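Local coordinates for protein transferrin (Manduca sexta, PDB 6WB6) that binds a single ferric ion per molecule together with a carbonate anion, serving as a secreted iron-transport protein, at residues Val63-Pro68 against Lys328-Leu333; Ala177-Tyr182 against Glu193-Pro198; Asn388-Cys393 against Asp409-Ala414; Leu562-Asp565 against Arg569-Leu572. All coordinates share one frame; numbering follows the deposited sequence.

Contact 1: residues Val63-Pro68 against Lys328-Leu333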
loop_
_atom_site.group_PDB
_atom_site.type_symbol
_atom_site.label_atom_id
_atom_site.label_comp_id
_atom_site.label_asym_id
_atom_site.label_seq_id
_atom_site.Cartn_x
_atom_site.Cartn_y
_atom_site.Cartn_z
ATOM N N VAL A 63 4.956 -4.769 16.821
ATOM C CA VAL A 63 6.267 -4.867 16.172
ATOM C C VAL A 63 7.358 -4.753 17.213
ATOM O O VAL A 63 8.380 -5.447 17.155
ATOM C CB VAL A 63 6.438 -3.788 15.088
ATOM C CG1 VAL A 63 7.898 -3.775 14.565
ATOM C CG2 VAL A 63 5.463 -4.035 13.934
ATOM N N ALA A 64 7.139 -3.888 18.194
ATOM C CA ALA A 64 8.183 -3.590 19.158
ATOM C C ALA A 64 8.373 -4.760 20.109
ATOM O O ALA A 64 9.502 -5.098 20.473
ATOM C CB ALA A 64 7.819 -2.309 19.897
ATOM N N SER A 65 7.277 -5.430 20.456
ATOM C CA SER A 65 7.315 -6.542 21.385
ATOM C C SER A 65 8.011 -7.753 20.802
ATOM O O SER A 65 8.312 -8.685 21.548
ATOM C CB SER A 65 5.893 -6.926 21.808
ATOM O OG SER A 65 5.242 -7.649 20.776
ATOM N N LYS A 66 8.275 -7.763 19.499
ATOM C CA LYS A 66 8.943 -8.878 18.845
ATOM C C LYS A 66 10.433 -8.647 18.645
ATOM O O LYS A 66 11.108 -9.520 18.096
ATOM C CB LYS A 66 8.315 -9.158 17.475
ATOM C CG LYS A 66 6.797 -9.296 17.458
ATOM C CD LYS A 66 6.236 -10.070 18.656
ATOM C CE LYS A 66 6.699 -11.515 18.684
ATOM N NZ LYS A 66 5.985 -12.255 19.759
ATOM N N ILE A 67 10.952 -7.486 19.024
ATOM C CA ILE A 67 12.382 -7.257 18.827
ATOM C C ILE A 67 13.150 -8.165 19.775
ATOM O O ILE A 67 12.807 -8.248 20.963
ATOM C CB ILE A 67 12.728 -5.781 19.043
ATOM C CG1 ILE A 67 12.152 -4.953 17.895
ATOM C CG2 ILE A 67 14.238 -5.574 19.089
ATOM C CD1 ILE A 67 12.368 -3.482 18.049
ATOM N N PRO A 68 14.166 -8.882 19.306
ATOM C CA PRO A 68 14.861 -9.810 20.202
ATOM C C PRO A 68 15.374 -9.069 21.427
ATOM O O PRO A 68 15.983 -8.006 21.316
ATOM C CB PRO A 68 16.003 -10.353 19.338
ATOM C CG PRO A 68 15.603 -10.057 17.926
ATOM C CD PRO A 68 14.823 -8.785 17.994
ATOM N N LYS A 328 4.417 -3.395 29.789
ATOM C CA LYS A 328 5.051 -3.943 28.601
ATOM C C LYS A 328 4.060 -3.907 27.439
ATOM O O LYS A 328 2.849 -3.935 27.654
ATOM C CB LYS A 328 5.510 -5.377 28.846
ATOM C CG LYS A 328 6.574 -5.531 29.943
ATOM C CD LYS A 328 7.943 -5.052 29.463
ATOM C CE LYS A 328 8.557 -5.973 28.394
ATOM N NZ LYS A 328 8.946 -5.203 27.153
ATOM N N PRO A 329 4.545 -3.837 26.201
ATOM C CA PRO A 329 3.605 -3.662 25.086
ATOM C C PRO A 329 2.674 -4.843 24.914
ATOM O O PRO A 329 1.465 -4.653 24.723
ATOM C CB PRO A 329 4.522 -3.451 23.868
ATOM C CG PRO A 329 5.880 -3.981 24.316
ATOM C CD PRO A 329 5.949 -3.749 25.771
ATOM N N ILE A 330 3.187 -6.067 24.994
ATOM C CA ILE A 330 2.304 -7.196 24.756
ATOM C C ILE A 330 1.289 -7.336 25.890
ATOM O O ILE A 330 0.153 -7.779 25.665
ATOM C CB ILE A 330 3.140 -8.469 24.542
ATOM C CG1 ILE A 330 2.385 -9.443 23.645
ATOM C CG2 ILE A 330 3.508 -9.115 25.884
ATOM C CD1 ILE A 330 2.498 -9.107 22.185
ATOM N N ASP A 331 1.657 -6.954 27.116
ATOM C CA ASP A 331 0.667 -6.944 28.189
ATOM C C ASP A 331 -0.344 -5.835 27.968
ATOM O O ASP A 331 -1.530 -5.982 28.309
ATOM C CB ASP A 331 1.348 -6.781 29.543
ATOM C CG ASP A 331 2.227 -7.962 29.879
ATOM O OD1 ASP A 331 1.894 -9.071 29.438
ATOM O OD2 ASP A 331 3.244 -7.781 30.571
ATOM N N TYR A 332 0.113 -4.718 27.403
ATOM C CA TYR A 332 -0.799 -3.664 26.997
ATOM C C TYR A 332 -1.791 -4.178 25.968
ATOM O O TYR A 332 -2.998 -3.933 26.072
ATOM C CB TYR A 332 0.006 -2.510 26.415
ATOM C CG TYR A 332 -0.815 -1.309 25.995
ATOM C CD1 TYR A 332 -1.378 -0.467 26.938
ATOM C CD2 TYR A 332 -1.006 -1.013 24.659
ATOM C CE1 TYR A 332 -2.090 0.639 26.567
ATOM C CE2 TYR A 332 -1.734 0.104 24.267
ATOM C CZ TYR A 332 -2.274 0.920 25.229
ATOM O OH TYR A 332 -3.020 2.027 24.872
ATOM N N LEU A 333 -1.289 -4.881 24.943
ATOM C CA LEU A 333 -2.174 -5.397 23.909
ATOM C C LEU A 333 -3.041 -6.519 24.444
ATOM O O LEU A 333 -4.236 -6.592 24.120
ATOM C CB LEU A 333 -1.375 -5.891 22.713
ATOM C CG LEU A 333 -0.568 -4.839 21.971
ATOM C CD1 LEU A 333 0.254 -5.529 20.913
ATOM C CD2 LEU A 333 -1.415 -3.806 21.368
#
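Ser65 meets Pro329 and Ile330 where the end of helix 58-65 comes against the first turn of helix 329-334. The buried part of the contact is at Pro329. Ser65 CB lies over the outer end of the pyrrolidine ring, 3.9 Å from Pro329 CG. The ring also packs on Met61 and Phe72. The other touch is made by Ile330, which is partly exposed. Ile330 reaches across with the end of its longer branch, and Ile330 CD1 sits 3.4 Å from Ser65 OG. That branch leaves with CG1 anti to the backbone N (chi1 -152°). The hydroxyl is turned back on its own helix (chi1 76°), where it hydrogen-bonds Tyr62 O. The methyl of Ile330 therefore lies beside a polar atom that already has a partner. On the solvent side, Lys66 next to Ser65 is exposed, with its CB directed away. Leu333 is buried and packs on Pro58, Tyr62 and Thr339 instead. The two helices follow strands 53-56 and 320-327, the edge strands of one antiparallel four-stranded sheet. Their packing joins parts of the chain about 260 residues apart within the N-terminal transferrin-like domain.

Contact 2: residues Ala177-Tyr182 against Glu193-Pro198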
loop_
_atom_site.group_PDB
_atom_site.type_symbol
_atom_site.label_atom_id
_atom_site.label_comp_id
_atom_site.label_asym_id
_atom_site.label_seq_id
_atom_site.Cartn_x
_atom_site.Cartn_y
_atom_site.Cartn_z
ATOM N N ALA A 177 -14.613 -8.147 -9.045
ATOM C CA ALA A 177 -14.978 -9.551 -9.205
ATOM C C ALA A 177 -15.432 -10.159 -7.887
ATOM O O ALA A 177 -16.348 -10.989 -7.857
ATOM C CB ALA A 177 -13.796 -10.346 -9.768
ATOM N N TRP A 178 -14.777 -9.794 -6.790
ATOM C CA TRP A 178 -15.159 -10.356 -5.503
ATOM C C TRP A 178 -16.495 -9.803 -5.039
ATOM O O TRP A 178 -17.290 -10.519 -4.418
ATOM C CB TRP A 178 -14.114 -10.043 -4.460
ATOM C CG TRP A 178 -12.918 -10.870 -4.505
ATOM C CD1 TRP A 178 -12.681 -11.974 -5.288
ATOM C CD2 TRP A 178 -11.772 -10.696 -3.697
ATOM N NE1 TRP A 178 -11.445 -12.490 -5.008
ATOM C CE2 TRP A 178 -10.860 -11.716 -4.037
ATOM C CE3 TRP A 178 -11.418 -9.771 -2.724
ATOM C CZ2 TRP A 178 -9.622 -11.832 -3.424
ATOM C CZ3 TRP A 178 -10.193 -9.881 -2.127
ATOM C CH2 TRP A 178 -9.310 -10.901 -2.471
ATOM N N LYS A 179 -16.748 -8.531 -5.327
ATOM C CA LYS A 179 -18.015 -7.932 -4.951
ATOM C C LYS A 179 -19.167 -8.616 -5.678
ATOM O O LYS A 179 -20.258 -8.756 -5.116
ATOM C CB LYS A 179 -17.972 -6.438 -5.261
ATOM C CG LYS A 179 -17.057 -5.603 -4.361
ATOM C CD LYS A 179 -17.616 -5.404 -2.984
ATOM C CE LYS A 179 -16.704 -4.484 -2.176
ATOM N NZ LYS A 179 -16.522 -3.144 -2.807
ATOM N N SER A 180 -18.926 -9.062 -6.919
ATOM C CA SER A 180 -19.898 -9.883 -7.638
ATOM C C SER A 180 -20.065 -11.251 -6.991
ATOM O O SER A 180 -21.186 -11.650 -6.654
ATOM C CB SER A 180 -19.477 -10.056 -9.095
ATOM O OG SER A 180 -19.270 -8.799 -9.704
ATOM N N GLN A 181 -18.956 -11.987 -6.805
ATOM C CA GLN A 181 -19.068 -13.392 -6.402
ATOM C C GLN A 181 -19.628 -13.553 -4.988
ATOM O O GLN A 181 -20.302 -14.556 -4.706
ATOM C CB GLN A 181 -17.703 -14.075 -6.538
ATOM C CG GLN A 181 -17.591 -15.515 -5.960
ATOM C CD GLN A 181 -18.338 -16.590 -6.763
ATOM O OE1 GLN A 181 -18.363 -16.566 -7.999
ATOM N NE2 GLN A 181 -18.935 -17.556 -6.050
ATOM N N TYR A 182 -19.381 -12.586 -4.100
ATOM C CA TYR A 182 -19.824 -12.614 -2.710
ATOM C C TYR A 182 -20.764 -11.441 -2.438
ATOM O O TYR A 182 -20.699 -10.786 -1.391
ATOM C CB TYR A 182 -18.624 -12.600 -1.760
ATOM C CG TYR A 182 -17.648 -13.736 -2.040
ATOM C CD1 TYR A 182 -17.893 -15.018 -1.570
ATOM C CD2 TYR A 182 -16.512 -13.521 -2.799
ATOM C CE1 TYR A 182 -17.044 -16.031 -1.838
ATOM C CE2 TYR A 182 -15.653 -14.542 -3.079
ATOM C CZ TYR A 182 -15.920 -15.786 -2.589
ATOM O OH TYR A 182 -15.060 -16.797 -2.854
ATOM N N GLU A 193 -24.955 -2.586 -5.068
ATOM C CA GLU A 193 -24.118 -2.727 -6.252
ATOM C C GLU A 193 -22.762 -2.066 -6.058
ATOM O O GLU A 193 -21.747 -2.570 -6.554
ATOM C CB GLU A 193 -24.829 -2.132 -7.470
ATOM N N ARG A 194 -22.714 -0.988 -5.285
ATOM C CA ARG A 194 -21.497 -0.204 -5.072
ATOM C C ARG A 194 -20.683 -0.695 -3.886
ATOM O O ARG A 194 -19.449 -0.753 -3.965
ATOM C CB ARG A 194 -21.867 1.267 -4.861
ATOM C CG ARG A 194 -20.689 2.181 -4.678
ATOM C CD ARG A 194 -20.964 3.523 -5.324
ATOM N NE ARG A 194 -19.741 4.310 -5.441
ATOM C CZ ARG A 194 -19.219 5.019 -4.448
ATOM N NH1 ARG A 194 -19.811 5.046 -3.264
ATOM N NH2 ARG A 194 -18.099 5.696 -4.632
ATOM N N CYS A 195 -21.352 -1.024 -2.776
ATOM C CA CYS A 195 -20.698 -1.654 -1.630
ATOM C C CYS A 195 -19.459 -0.875 -1.221
ATOM O O CYS A 195 -18.440 -1.457 -0.861
ATOM C CB CYS A 195 -20.309 -3.100 -1.940
ATOM S SG CYS A 195 -20.140 -4.236 -0.504
ATOM N N ASP A 196 -19.529 0.450 -1.321
ATOM C CA ASP A 196 -18.415 1.300 -0.929
ATOM C C ASP A 196 -18.923 2.449 -0.075
ATOM O O ASP A 196 -20.119 2.707 -0.008
ATOM C CB ASP A 196 -17.667 1.844 -2.143
ATOM C CG ASP A 196 -16.152 1.994 -1.881
ATOM O OD1 ASP A 196 -15.723 1.901 -0.717
ATOM O OD2 ASP A 196 -15.393 2.203 -2.846
ATOM N N TYR A 197 -17.995 3.122 0.600
ATOM C CA TYR A 197 -18.314 4.388 1.224
ATOM C C TYR A 197 -18.612 5.423 0.139
ATOM O O TYR A 197 -18.135 5.296 -0.995
ATOM C CB TYR A 197 -17.151 4.876 2.092
ATOM C CG TYR A 197 -16.705 3.870 3.110
ATOM C CD1 TYR A 197 -17.437 3.658 4.243
ATOM C CD2 TYR A 197 -15.551 3.135 2.927
ATOM C CE1 TYR A 197 -17.048 2.755 5.172
ATOM C CE2 TYR A 197 -15.142 2.236 3.856
ATOM C CZ TYR A 197 -15.902 2.045 4.980
ATOM O OH TYR A 197 -15.542 1.160 5.943
ATOM N N PRO A 198 -19.455 6.421 0.434
ATOM C CA PRO A 198 -20.375 6.551 1.578
ATOM C C PRO A 198 -21.549 5.603 1.431
ATOM O O PRO A 198 -22.032 5.401 0.329
ATOM C CB PRO A 198 -20.867 8.009 1.504
ATOM C CG PRO A 198 -20.033 8.673 0.439
ATOM C CD PRO A 198 -19.553 7.575 -0.473
#
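Lys179 reaches from helix 172-181 to Cys195, and nearly the whole contact is this one pair. The aliphatic part of the lysine lies along the cysteine. Lys179 CD is 3.7 Å from both Cys195 CB and Cys195 SG. The ammonium then hydrogen-bonds the backbone, with Lys179 NZ 3.2 Å from Cys195 O. The donor stands above the carbonyl plane, 51° out of it. Two bends in the lysine chain, at chi2 (-74°) and chi4 (59°), carry the amine there. In the next shell, Lys179 NZ also hydrogen-bonds Gly166 O, its stronger polar partner, and makes a cation-pi contact with Trp168. Cys195 is tied to Cys186 by a disulfide, and its backbone pairs with Gly166. Asp196 OD2 lies 5.5 Å from Lys179 NZ and forms its salt bridge with Lys167 instead. Further along the loop, Arg194 NH1 donates to Tyr197 O at 2.8 Å, a bond within the loop. Tyr197 OH in turn hydrogen-bonds NH1 of Arg120, which lines the carbonate pocket. The disulfide-braced loop thus supplies a second-shell residue to the anion site of the transferrin N-terminal lobe.

Contact 3: residues Asn388-Cys393 against Asp409-Ala414; sequences NSEDAC and DMRVAA
Glu390 CG stands anti to the backbone N (chi1 171°). The chain stays extended beyond CG and carries the carboxylate out to Arg411, which it meets at a slant. Arg411 starts with CG anti to its carbonyl carbon, then bends at chi3, which presents the NE edge of its guanidinium. The result is a surface salt bridge in the C-terminal transferrin lobe, between the first turn of helix 390-399 and the region where helix 411-419 begins. Arg411 NE donates to Glu390 OE2 at 2.7 Å, with an N-H...O angle of 150°. OE2 receives it on the syn lone pair, on the side of the other oxygen. The two flat groups are nearly coplanar, their planes 11° apart, and OE2 lies in the guanidinium plane. Arg411 CD follows alongside, 3.2 Å from Glu390 OE2. Glu390 also packs on Val407 of strand 405-407. On the arginine side, Asp408 offers NH2 a long, weak ion pair. The start of helix 390-399 is fixed by an N-cap: Ser389 OG accepts from Ala392 N at 2.9 Å. A negative charge on Glu390 in this first turn would probably be favoured by the helix dipole. One turn on, Cys393 links the helix to Cys356 by a disulfide. The second carboxylate oxygen is less engaged: Glu390 OE1 stops 3.6 Å from Arg411 NH2.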
loop_
_atom_site.group_PDB
_atom_site.type_symbol
_atom_site.label_atom_id
_atom_site.label_comp_id
_atom_site.label_asym_id
_atom_site.label_seq_id
_atom_site.Cartn_x
_atom_site.Cartn_y
_atom_site.Cartn_z
ATOM N N ASN A 388 21.811 -14.697 -4.935
ATOM C CA ASN A 388 22.907 -13.762 -5.141
ATOM C C ASN A 388 22.821 -13.041 -6.477
ATOM O O ASN A 388 23.712 -12.252 -6.799
ATOM C CB ASN A 388 24.247 -14.482 -4.975
ATOM C CG ASN A 388 24.685 -14.575 -3.505
ATOM O OD1 ASN A 388 23.920 -14.259 -2.584
ATOM N ND2 ASN A 388 25.920 -15.010 -3.284
ATOM N N SER A 389 21.746 -13.246 -7.232
ATOM C CA SER A 389 21.529 -12.470 -8.440
ATOM C C SER A 389 20.052 -12.472 -8.808
ATOM O O SER A 389 19.246 -13.239 -8.275
ATOM C CB SER A 389 22.325 -13.034 -9.609
ATOM O OG SER A 389 21.736 -14.241 -10.024
ATOM N N GLU A 390 19.727 -11.632 -9.782
ATOM C CA GLU A 390 18.386 -11.632 -10.341
ATOM C C GLU A 390 18.095 -12.958 -11.038
ATOM O O GLU A 390 17.038 -13.558 -10.835
ATOM C CB GLU A 390 18.245 -10.445 -11.297
ATOM C CG GLU A 390 16.974 -10.407 -12.124
ATOM C CD GLU A 390 16.934 -9.214 -13.046
ATOM O OE1 GLU A 390 16.773 -8.079 -12.548
ATOM O OE2 GLU A 390 17.107 -9.406 -14.268
ATOM N N ASP A 391 19.039 -13.441 -11.859
ATOM C CA ASP A 391 18.822 -14.714 -12.547
ATOM C C ASP A 391 18.621 -15.844 -11.545
ATOM O O ASP A 391 17.810 -16.751 -11.775
ATOM C CB ASP A 391 19.987 -15.022 -13.492
ATOM C CG ASP A 391 19.853 -16.371 -14.145
ATOM O OD1 ASP A 391 19.135 -16.482 -15.180
ATOM O OD2 ASP A 391 20.445 -17.337 -13.611
ATOM N N ALA A 392 19.329 -15.802 -10.418
ATOM C CA ALA A 392 19.129 -16.845 -9.416
ATOM C C ALA A 392 17.805 -16.680 -8.686
ATOM O O ALA A 392 17.234 -17.672 -8.223
ATOM C CB ALA A 392 20.266 -16.863 -8.403
ATOM N N CYS A 393 17.316 -15.442 -8.537
ATOM C CA CYS A 393 15.979 -15.266 -7.981
ATOM C C CYS A 393 14.930 -15.793 -8.948
ATOM O O CYS A 393 13.936 -16.394 -8.528
ATOM C CB CYS A 393 15.709 -13.787 -7.664
ATOM S SG CYS A 393 16.122 -13.319 -5.997
ATOM N N ASP A 409 13.184 -3.450 -16.666
ATOM C CA ASP A 409 13.331 -3.040 -18.057
ATOM C C ASP A 409 12.967 -4.232 -18.941
ATOM O O ASP A 409 11.940 -4.881 -18.696
ATOM C CB ASP A 409 14.742 -2.480 -18.244
ATOM C CG ASP A 409 15.038 -1.279 -17.331
ATOM O OD1 ASP A 409 14.218 -0.333 -17.282
ATOM O OD2 ASP A 409 16.100 -1.276 -16.666
ATOM N N MET A 410 13.775 -4.576 -19.940
ATOM C CA MET A 410 13.385 -5.519 -20.975
ATOM C C MET A 410 13.708 -6.970 -20.629
ATOM O O MET A 410 13.689 -7.821 -21.523
ATOM C CB MET A 410 14.058 -5.141 -22.298
ATOM C CG MET A 410 13.821 -3.682 -22.743
ATOM S SD MET A 410 14.788 -2.411 -21.874
ATOM C CE MET A 410 16.487 -2.897 -22.247
ATOM N N ARG A 411 13.981 -7.278 -19.368
ATOM C CA ARG A 411 14.275 -8.648 -18.975
ATOM C C ARG A 411 13.034 -9.431 -18.569
ATOM O O ARG A 411 13.151 -10.626 -18.269
ATOM C CB ARG A 411 15.295 -8.659 -17.840
ATOM C CG ARG A 411 16.654 -8.156 -18.283
ATOM C CD ARG A 411 17.743 -8.325 -17.231
ATOM N NE ARG A 411 17.547 -7.483 -16.051
ATOM C CZ ARG A 411 17.638 -6.154 -16.039
ATOM N NH1 ARG A 411 17.898 -5.474 -17.145
ATOM N NH2 ARG A 411 17.463 -5.501 -14.908
ATOM N N VAL A 412 11.852 -8.803 -18.580
ATOM C CA VAL A 412 10.621 -9.500 -18.197
ATOM C C VAL A 412 10.237 -10.546 -19.243
ATOM O O VAL A 412 9.794 -11.648 -18.907
ATOM C CB VAL A 412 9.471 -8.496 -17.979
ATOM C CG1 VAL A 412 8.192 -9.224 -17.554
ATOM C CG2 VAL A 412 9.848 -7.450 -16.949
ATOM N N ALA A 413 10.349 -10.212 -20.523
ATOM C CA ALA A 413 10.020 -11.196 -21.539
ATOM C C ALA A 413 11.065 -12.305 -21.568
ATOM O O ALA A 413 10.724 -13.488 -21.651
ATOM C CB ALA A 413 9.899 -10.529 -22.904
ATOM N N ALA A 414 12.341 -11.938 -21.493
ATOM C CA ALA A 414 13.402 -12.933 -21.356
ATOM C C ALA A 414 13.139 -13.870 -20.190
ATOM O O ALA A 414 13.246 -15.091 -20.321
ATOM C CB ALA A 414 14.748 -12.238 -21.162
#

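Contact 4: residues Leu562-Asp565 against Arg569-Leu572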
loop_
_atom_site.group_PDB
_atom_site.type_symbol
_atom_site.label_atom_id
_atom_site.label_comp_id
_atom_site.label_asym_id
_atom_site.label_seq_id
_atom_site.Cartn_x
_atom_site.Cartn_y
_atom_site.Cartn_z
ATOM N N LEU A 562 2.052 7.854 -32.298
ATOM C CA LEU A 562 2.166 6.687 -33.158
ATOM C C LEU A 562 1.272 5.535 -32.698
ATOM O O LEU A 562 0.965 4.641 -33.501
ATOM C CB LEU A 562 3.637 6.236 -33.230
ATOM C CG LEU A 562 4.579 7.217 -33.950
ATOM C CD1 LEU A 562 6.063 6.911 -33.738
ATOM C CD2 LEU A 562 4.245 7.209 -35.431
ATOM N N ASN A 563 0.823 5.541 -31.441
ATOM C CA ASN A 563 -0.080 4.486 -30.984
ATOM C C ASN A 563 -1.496 4.649 -31.512
ATOM O O ASN A 563 -2.226 3.663 -31.601
ATOM C CB ASN A 563 -0.159 4.454 -29.469
ATOM C CG ASN A 563 -0.675 5.749 -28.902
ATOM O OD1 ASN A 563 -0.190 6.818 -29.264
ATOM N ND2 ASN A 563 -1.677 5.673 -28.033
ATOM N N ARG A 564 -1.921 5.863 -31.842
ATOM C CA ARG A 564 -3.317 6.066 -32.205
ATOM C C ARG A 564 -3.572 5.705 -33.660
ATOM O O ARG A 564 -2.749 5.972 -34.540
ATOM C CB ARG A 564 -3.728 7.511 -31.954
ATOM C CG ARG A 564 -3.485 7.931 -30.542
ATOM C CD ARG A 564 -3.980 9.328 -30.322
ATOM N NE ARG A 564 -3.835 9.752 -28.931
ATOM C CZ ARG A 564 -3.988 11.005 -28.519
ATOM N NH1 ARG A 564 -4.277 11.963 -29.395
ATOM N NH2 ARG A 564 -3.844 11.305 -27.237
ATOM N N ASP A 565 -4.724 5.077 -33.904
ATOM C CA ASP A 565 -5.152 4.816 -35.272
ATOM C C ASP A 565 -5.071 6.085 -36.109
ATOM O O ASP A 565 -4.554 6.071 -37.231
ATOM C CB ASP A 565 -6.580 4.260 -35.276
ATOM N N ARG A 569 -0.856 14.235 -33.051
ATOM C CA ARG A 569 0.018 14.776 -32.021
ATOM C C ARG A 569 -0.778 15.095 -30.771
ATOM O O ARG A 569 -1.949 15.449 -30.851
ATOM C CB ARG A 569 0.690 16.062 -32.488
ATOM C CG ARG A 569 1.821 15.857 -33.450
ATOM C CD ARG A 569 1.841 16.938 -34.495
ATOM N NE ARG A 569 2.908 16.669 -35.444
ATOM C CZ ARG A 569 4.087 17.269 -35.443
ATOM N NH1 ARG A 569 4.370 18.205 -34.556
ATOM N NH2 ARG A 569 4.984 16.932 -36.349
ATOM N N ASP A 570 -0.120 15.015 -29.619
ATOM C CA ASP A 570 -0.737 15.448 -28.371
ATOM C C ASP A 570 0.344 16.022 -27.460
ATOM O O ASP A 570 1.540 15.870 -27.718
ATOM C CB ASP A 570 -1.477 14.303 -27.700
ATOM C CG ASP A 570 -2.609 14.786 -26.833
ATOM O OD1 ASP A 570 -2.493 15.889 -26.259
ATOM O OD2 ASP A 570 -3.615 14.065 -26.741
ATOM N N VAL A 571 -0.089 16.697 -26.383
ATOM C CA VAL A 571 0.868 17.418 -25.527
ATOM C C VAL A 571 1.835 16.464 -24.829
ATOM O O VAL A 571 1.588 15.257 -24.691
ATOM C CB VAL A 571 0.147 18.275 -24.477
ATOM C CG1 VAL A 571 -0.567 19.418 -25.132
ATOM C CG2 VAL A 571 -0.791 17.412 -23.646
ATOM N N LEU A 572 2.931 17.048 -24.313
ATOM C CA LEU A 572 3.959 16.265 -23.629
ATOM C C LEU A 572 3.392 15.460 -22.466
ATOM O O LEU A 572 3.887 14.368 -22.172
ATOM C CB LEU A 572 5.087 17.175 -23.120
ATOM C CG LEU A 572 5.892 18.057 -24.096
ATOM C CD1 LEU A 572 7.126 18.640 -23.399
ATOM C CD2 LEU A 572 6.309 17.306 -25.345
#
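Arg564 stretches from the connecting loop of a beta hairpin to Asp570 on the returning strand. The hairpin pairs strands 557-560 and 569-570 antiparallel in the C-terminal lobe, and Asp570 bonds through its backbone to Leu559. From Arg564 CB the chain leaves with CG anti to the carbonyl carbon. CG and CD continue extended to NE. NE hydrogen-bonds Thr577 O, a second hold on the guanidinium. CZ then comes 3.6 Å from Asp570 OD2. NH1 lies alongside the aspartate, 3.4 Å from Asp570 OD2 and 4.0 Å from Asp570 CB. NH2 makes the salt bridge, with Arg564 NH2 2.8 Å from Asp570 OD2 and an N-H...O angle of 159°. The oxygen sits at the guanidinium edge, but the carboxylate plane is turned 78° from that of the arginine. This is a single-oxygen contact and not a paired one. Asp570 also packs on Cys561 and Cys578, which form a disulfide. The neighbouring Arg569 points its CB away, and its guanidinium binds Thr446, Tyr448 O and Glu558. At the aspartate end of the bridge, Arg564 NH2 meets Asp570 OD2 on its anti side, away from the other carboxylate oxygen, and stands 16° out of the carboxylate plane.

How the contacts relate
Contacts 1 and 2 belong to the N-terminal lobe, which holds the iron through Tyr90 and Tyr204. Contact 2 is nested within the long loop closed by contact 1, with centres 36 Å apart. In contact 1 the Pro329 side chain is about 11 Å from that of Asp57, a predicted iron ligand that is not among the iron-binding residues in this structure. In contact 2 the Cys195 side chain is about 12 Å from that of Arg120 in the carbonate pocket. Contacts 3 and 4 follow in series in the C-terminal lobe, nearest atoms about 17 Å apart, away from these sites. Contacts 1 and 4 lie farthest apart, their centres 56 Å from each other.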